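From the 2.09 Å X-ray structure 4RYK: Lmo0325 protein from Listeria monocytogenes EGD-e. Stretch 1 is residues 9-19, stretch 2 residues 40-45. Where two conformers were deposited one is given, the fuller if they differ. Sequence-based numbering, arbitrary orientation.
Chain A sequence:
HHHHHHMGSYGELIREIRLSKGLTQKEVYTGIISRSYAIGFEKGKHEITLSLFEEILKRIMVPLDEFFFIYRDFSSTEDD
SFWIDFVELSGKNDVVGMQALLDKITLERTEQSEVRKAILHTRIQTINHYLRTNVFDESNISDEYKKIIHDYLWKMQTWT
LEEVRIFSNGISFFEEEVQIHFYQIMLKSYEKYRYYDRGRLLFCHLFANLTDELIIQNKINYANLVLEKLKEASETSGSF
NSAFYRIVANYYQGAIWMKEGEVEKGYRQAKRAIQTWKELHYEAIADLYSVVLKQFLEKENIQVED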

ATOM      1  N   SER A   9      -3.904 -25.576   4.389  1.00 49.68           N
ATOM      2  CA  SER A   9      -4.031 -24.999   5.759  1.00 50.40           C
ATOM      3  C   SER A   9      -2.941 -24.019   6.115  1.00 46.65           C
ATOM      4  O   SER A   9      -1.804 -24.106   5.591  1.00 45.62           O
ATOM      5  CB  SER A   9      -4.014 -26.087   6.852  1.00 52.90           C
ATOM      6  OG  SER A   9      -2.677 -26.562   7.167  1.00 55.26           O
ATOM      7  N   TYR A  10      -3.248 -23.108   7.050  1.00 44.95           N
ATOM      8  CA  TYR A  10      -2.279 -22.098   7.495  1.00 39.66           C
ATOM      9  C   TYR A  10      -0.977 -22.777   7.972  1.00 40.20           C
ATOM     10  O   TYR A  10       0.122 -22.359   7.641  1.00 40.75           O
ATOM     11  CB  TYR A  10      -2.808 -21.225   8.633  1.00 40.39           C
ATOM     12  CG  TYR A  10      -4.193 -20.587   8.419  1.00 43.01           C
ATOM     13  CD1 TYR A  10      -4.476 -19.776   7.310  1.00 41.56           C
ATOM     14  CD2 TYR A  10      -5.207 -20.787   9.361  1.00 47.21           C
ATOM     15  CE1 TYR A  10      -5.737 -19.204   7.142  1.00 43.99           C
ATOM     16  CE2 TYR A  10      -6.470 -20.254   9.184  1.00 49.24           C
ATOM     17  CZ  TYR A  10      -6.732 -19.450   8.090  1.00 46.05           C
ATOM     18  OH  TYR A  10      -8.010 -18.928   8.000  1.00 49.09           O
ATOM     19  N   GLY A  11      -1.103 -23.832   8.756  1.00 41.05           N
ATOM     20  CA  GLY A  11       0.071 -24.467   9.369  1.00 41.05           C
ATOM     21  C   GLY A  11       0.954 -25.127   8.330  1.00 41.45           C
ATOM     22  O   GLY A  11       2.172 -25.165   8.485  1.00 41.14           O
ATOM     23  N   GLU A  12       0.352 -25.625   7.260  1.00 42.46           N
ATOM     24  CA  GLU A  12       1.130 -26.270   6.200  1.00 43.76           C
ATOM     25  C   GLU A  12       1.986 -25.238   5.507  1.00 40.42           C
ATOM     26  O   GLU A  12       3.141 -25.508   5.205  1.00 40.16           O
ATOM     27  CB  GLU A  12       0.232 -27.033   5.232  1.00 45.70           C
ATOM     28  CG  GLU A  12      -0.214 -28.359   5.825  1.00 51.06           C
ATOM     29  CD  GLU A  12      -1.451 -28.926   5.175  1.00 55.44           C
ATOM     30  OE1 GLU A  12      -1.336 -29.831   4.337  1.00 63.37           O
ATOM     31  OE2 GLU A  12      -2.552 -28.475   5.507  1.00 60.82           O
ATOM     32  N   LEU A  13       1.459 -24.018   5.345  1.00 39.02           N
ATOM     33  CA  LEU A  13       2.261 -22.951   4.749  1.00 38.80           C
ATOM     34  C   LEU A  13       3.376 -22.469   5.702  1.00 38.28           C
ATOM     35  O   LEU A  13       4.511 -22.212   5.280  1.00 36.54           O
ATOM     36  CB  LEU A  13       1.386 -21.792   4.299  1.00 38.18           C
ATOM     37  CG  LEU A  13       2.151 -20.585   3.776  1.00 37.35           C
ATOM     38  CD1 LEU A  13       3.073 -20.972   2.634  1.00 40.71           C
ATOM     39  CD2 LEU A  13       1.159 -19.551   3.270  1.00 37.76           C
ATOM     40  N   ILE A  14       3.047 -22.370   6.986  1.00 36.69           N
ATOM     41  CA  ILE A  14       4.029 -21.980   7.960  1.00 35.36           C
ATOM     42  C   ILE A  14       5.199 -22.967   7.891  1.00 35.54           C
ATOM     43  O   ILE A  14       6.327 -22.568   7.903  1.00 35.82           O
ATOM     44  CB  ILE A  14       3.473 -21.952   9.395  1.00 36.05           C
ATOM     45  CG1 ILE A  14       2.449 -20.809   9.601  1.00 36.85           C
ATOM     46  CG2 ILE A  14       4.611 -21.759  10.394  1.00 37.33           C
ATOM     47  CD1 ILE A  14       3.043 -19.409   9.562  1.00 36.30           C
ATOM     48  N   ARG A  15       4.894 -24.251   7.817  0.50 37.36           N
ATOM     49  CA  ARG A  15       5.925 -25.269   7.737  0.50 38.27           C
ATOM     50  C   ARG A  15       6.855 -25.039   6.557  0.50 37.33           C
ATOM     51  O   ARG A  15       8.075 -25.062   6.705  0.50 37.58           O
ATOM     52  CB  ARG A  15       5.282 -26.645   7.652  0.50 40.00           C
ATOM     53  CG  ARG A  15       6.195 -27.726   7.089  0.50 41.50           C
ATOM     54  CD  ARG A  15       5.372 -28.921   6.666  0.50 42.74           C
ATOM     55  NE  ARG A  15       6.237 -30.001   6.247  0.50 45.09           N
ATOM     56  CZ  ARG A  15       6.869 -30.006   5.094  0.50 42.96           C
ATOM     57  NH1 ARG A  15       6.727 -28.985   4.244  0.50 44.06           N
ATOM     58  NH2 ARG A  15       7.636 -31.006   4.825  0.50 43.94           N
ATOM     59  N   GLU A  16       6.268 -24.791   5.399  1.00 37.55           N
ATOM     60  CA  GLU A  16       7.039 -24.597   4.172  1.00 40.37           C
ATOM     61  C   GLU A  16       7.913 -23.361   4.296  1.00 38.95           C
ATOM     62  O   GLU A  16       9.094 -23.363   3.921  1.00 34.35           O
ATOM     63  CB  GLU A  16       6.068 -24.509   3.014  1.00 44.61           C
ATOM     64  CG  GLU A  16       6.631 -23.875   1.773  1.00 54.86           C
ATOM     65  CD  GLU A  16       5.604 -23.821   0.640  1.00 65.25           C
ATOM     66  OE1 GLU A  16       5.645 -22.844  -0.166  1.00 66.62           O
ATOM     67  OE2 GLU A  16       4.760 -24.759   0.559  1.00 69.78           O
ATOM     68  N   ILE A  17       7.353 -22.289   4.860  1.00 35.77           N
ATOM     69  CA  ILE A  17       8.157 -21.096   5.040  1.00 35.12           C
ATOM     70  C   ILE A  17       9.290 -21.302   6.042  1.00 35.37           C
ATOM     71  O   ILE A  17      10.442 -20.919   5.796  1.00 33.05           O
ATOM     72  CB  ILE A  17       7.311 -19.878   5.469  1.00 35.14           C
ATOM     73  CG1 ILE A  17       6.369 -19.452   4.334  1.00 35.66           C
ATOM     74  CG2 ILE A  17       8.223 -18.720   5.801  1.00 37.16           C
ATOM     75  CD1 ILE A  17       5.205 -18.585   4.819  1.00 37.44           C
ATOM     76  N   ARG A  18       8.937 -21.891   7.171  1.00 33.93           N
ATOM     77  CA  ARG A  18       9.921 -22.262   8.169  1.00 36.41           C
ATOM     78  C   ARG A  18      11.067 -23.065   7.570  1.00 37.29           C
ATOM     79  O   ARG A  18      12.248 -22.726   7.775  1.00 37.64           O
ATOM     80  CB  ARG A  18       9.254 -23.050   9.314  1.00 36.52           C
ATOM     81  CG  ARG A  18      10.238 -23.583  10.302  1.00 37.94           C
ATOM     82  CD  ARG A  18       9.581 -24.361  11.415  1.00 38.46           C
ATOM     83  NE  ARG A  18       9.049 -25.649  11.013  1.00 39.58           N
ATOM     84  CZ  ARG A  18       9.765 -26.733  10.723  1.00 41.87           C
ATOM     85  NH1 ARG A  18      11.094 -26.697  10.707  1.00 42.23           N
ATOM     86  NH2 ARG A  18       9.132 -27.858  10.412  1.00 42.32           N
ATOM     87  N   LEU A  19      10.730 -24.094   6.800  1.00 37.44           N
ATOM     88  CA  LEU A  19      11.742 -24.890   6.159  1.00 39.86           C
ATOM     89  C   LEU A  19      12.579 -24.089   5.166  1.00 39.33           C
ATOM     90  O   LEU A  19      13.815 -24.279   5.117  1.00 38.17           O
ATOM     91  CB  LEU A  19      11.160 -26.137   5.487  1.00 41.29           C
ATOM     92  CG  LEU A  19      10.654 -27.140   6.522  1.00 44.96           C
ATOM     93  CD1 LEU A  19       9.752 -28.178   5.853  1.00 48.26           C
ATOM     94  CD2 LEU A  19      11.834 -27.844   7.205  1.00 45.67           C
ATOM     95  N   GLY A  40       1.102 -31.180  14.968  1.00 53.99           N
ATOM     96  CA  GLY A  40      -0.263 -31.200  14.468  1.00 53.55           C
ATOM     97  C   GLY A  40      -0.640 -29.992  13.634  1.00 53.79           C
ATOM     98  O   GLY A  40      -1.215 -30.138  12.556  1.00 55.90           O
ATOM     99  N   PHE A  41      -0.315 -28.802  14.127  1.00 49.76           N
ATOM    100  CA  PHE A  41      -0.605 -27.551  13.408  1.00 47.57           C
ATOM    101  C   PHE A  41       0.029 -27.585  12.032  1.00 46.65           C
ATOM    102  O   PHE A  41      -0.605 -27.212  11.059  1.00 44.56           O
ATOM    103  CB  PHE A  41      -0.043 -26.380  14.219  1.00 46.63           C
ATOM    104  CG  PHE A  41      -0.014 -25.062  13.510  1.00 44.67           C
ATOM    105  CD1 PHE A  41      -1.195 -24.436  13.107  1.00 45.55           C
ATOM    106  CD2 PHE A  41       1.199 -24.398  13.319  1.00 44.50           C
ATOM    107  CE1 PHE A  41      -1.166 -23.207  12.483  1.00 44.39           C
ATOM    108  CE2 PHE A  41       1.232 -23.166  12.693  1.00 44.38           C
ATOM    109  CZ  PHE A  41       0.036 -22.573  12.268  1.00 44.29           C
ATOM    110  N   GLU A  42       1.281 -28.043  11.937  1.00 46.72           N
ATOM    111  CA  GLU A  42       1.990 -28.078  10.640  1.00 46.40           C
ATOM    112  C   GLU A  42       1.437 -29.119   9.663  1.00 50.76           C
ATOM    113  O   GLU A  42       1.645 -29.005   8.472  1.00 52.36           O
ATOM    114  CB  GLU A  42       3.500 -28.225  10.836  1.00 46.27           C
ATOM    115  CG  GLU A  42       4.127 -26.958  11.420  1.00 44.56           C
ATOM    116  CD  GLU A  42       5.634 -26.867  11.214  1.00 45.38           C
ATOM    117  OE1 GLU A  42       6.264 -27.906  10.941  1.00 49.83           O
ATOM    118  OE2 GLU A  42       6.176 -25.743  11.303  1.00 43.51           O
ATOM    119  N   LYS A  43       0.691 -30.093  10.155  1.00 54.97           N
ATOM    120  CA  LYS A  43      -0.032 -31.042   9.297  1.00 58.84           C
ATOM    121  C   LYS A  43      -1.454 -30.639   9.037  1.00 57.82           C
ATOM    122  O   LYS A  43      -2.196 -31.383   8.408  1.00 58.12           O
ATOM    123  CB  LYS A  43      -0.064 -32.422   9.952  1.00 63.89           C
ATOM    124  CG  LYS A  43       1.332 -32.935  10.203  1.00 70.30           C
ATOM    125  CD  LYS A  43       1.350 -34.330  10.794  1.00 77.41           C
ATOM    126  CE  LYS A  43       2.752 -34.903  10.664  1.00 80.24           C
ATOM    127  NZ  LYS A  43       2.820 -36.244  11.285  1.00 89.21           N
ATOM    128  N   GLY A  44      -1.875 -29.497   9.553  1.00 55.25           N
ATOM    129  CA  GLY A  44      -3.257 -29.080   9.397  1.00 56.85           C
ATOM    130  C   GLY A  44      -4.221 -29.825  10.296  1.00 59.31           C
ATOM    131  O   GLY A  44      -5.403 -29.902  10.022  1.00 62.36           O
ATOM    132  N   LYS A  45      -3.738 -30.382  11.381  1.00 62.23           N
ATOM    133  CA  LYS A  45      -4.630 -31.061  12.268  1.00 67.80           C
ATOM    134  C   LYS A  45      -5.100 -30.219  13.440  1.00 68.93           C
ATOM    135  O   LYS A  45      -5.935 -30.672  14.197  1.00 74.72           O
ATOM    136  CB  LYS A  45      -4.003 -32.374  12.731  1.00 70.32           C
ATOM    137  CG  LYS A  45      -4.128 -33.479  11.687  1.00 79.41           C
ATOM    138  CD  LYS A  45      -5.585 -33.611  11.242  1.00 86.90           C
ATOM    139  CE  LYS A  45      -5.923 -34.951  10.615  1.00 95.53           C
ATOM    140  NZ  LYS A  45      -5.920 -34.821   9.137  1.00 97.16           N
TER

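Stretch 1 begins at Ser9. Ser9 OG accepts a hydrogen bond from Glu12 N at 3.2 Å, so the side chain satisfies a backbone NH in the first turn. Ser9 OG also donates to Glu12 OE2 at 2.5 Å. Across the contact, Ser9 OG sits 3.4 Å from Gly44 CA.

Tyr10 adds little. Its side chain ends away from stretch 2, and Tyr10 C is 4.4 Å from Phe41 CZ.

Gly11 is the point of closest backbone approach, with Gly11 CA 4.3 Å from Glu42 CA. Gly11 CA makes a CA-H...O contact with Phe41 O at 3.3 Å. Gly11 CA also lies over one face of the Phe41 ring, 3.6 Å from the ring centroid, in a CH-pi contact. An ideal CB on Gly11 would fall 1.8 Å from Phe41 O, so the close packing depends on the absence of a side chain.

Glu12 CG packs 3.3 Å from Glu42 O. The CA-to-CB bond of Glu12 points sideways, but the carboxylate comes nearer, with Glu12 OE2 4.0 Å from Gly44 CA. Gly44 has positive phi and belongs to a Schellman motif, in which Gly44 N bonds to Phe41 O at 3.0 Å and Lys45 N to Gly40 O at 2.8 Å. An ideal CB on Gly44 would clash with Glu12 OE2 and Ser9 OG.

Leu13 points away and makes no contact. Ile14 gives an apolar contact, Ile14 CG1 to Phe41 CZ at 4.0 Å.

Arg15 CB lies 3.6 Å from Glu42 CD, while the end of the Arg15 side chain leads away.

Arg18 closes the contact with a two-pronged salt bridge. Arg18 NE donates to Glu42 OE2 and Arg18 NH2 to Glu42 OE1, both at 2.9 Å and nearly straight. The Glu42 side chain sits as a knob among Gly11, Ile14, Arg15 and Arg18.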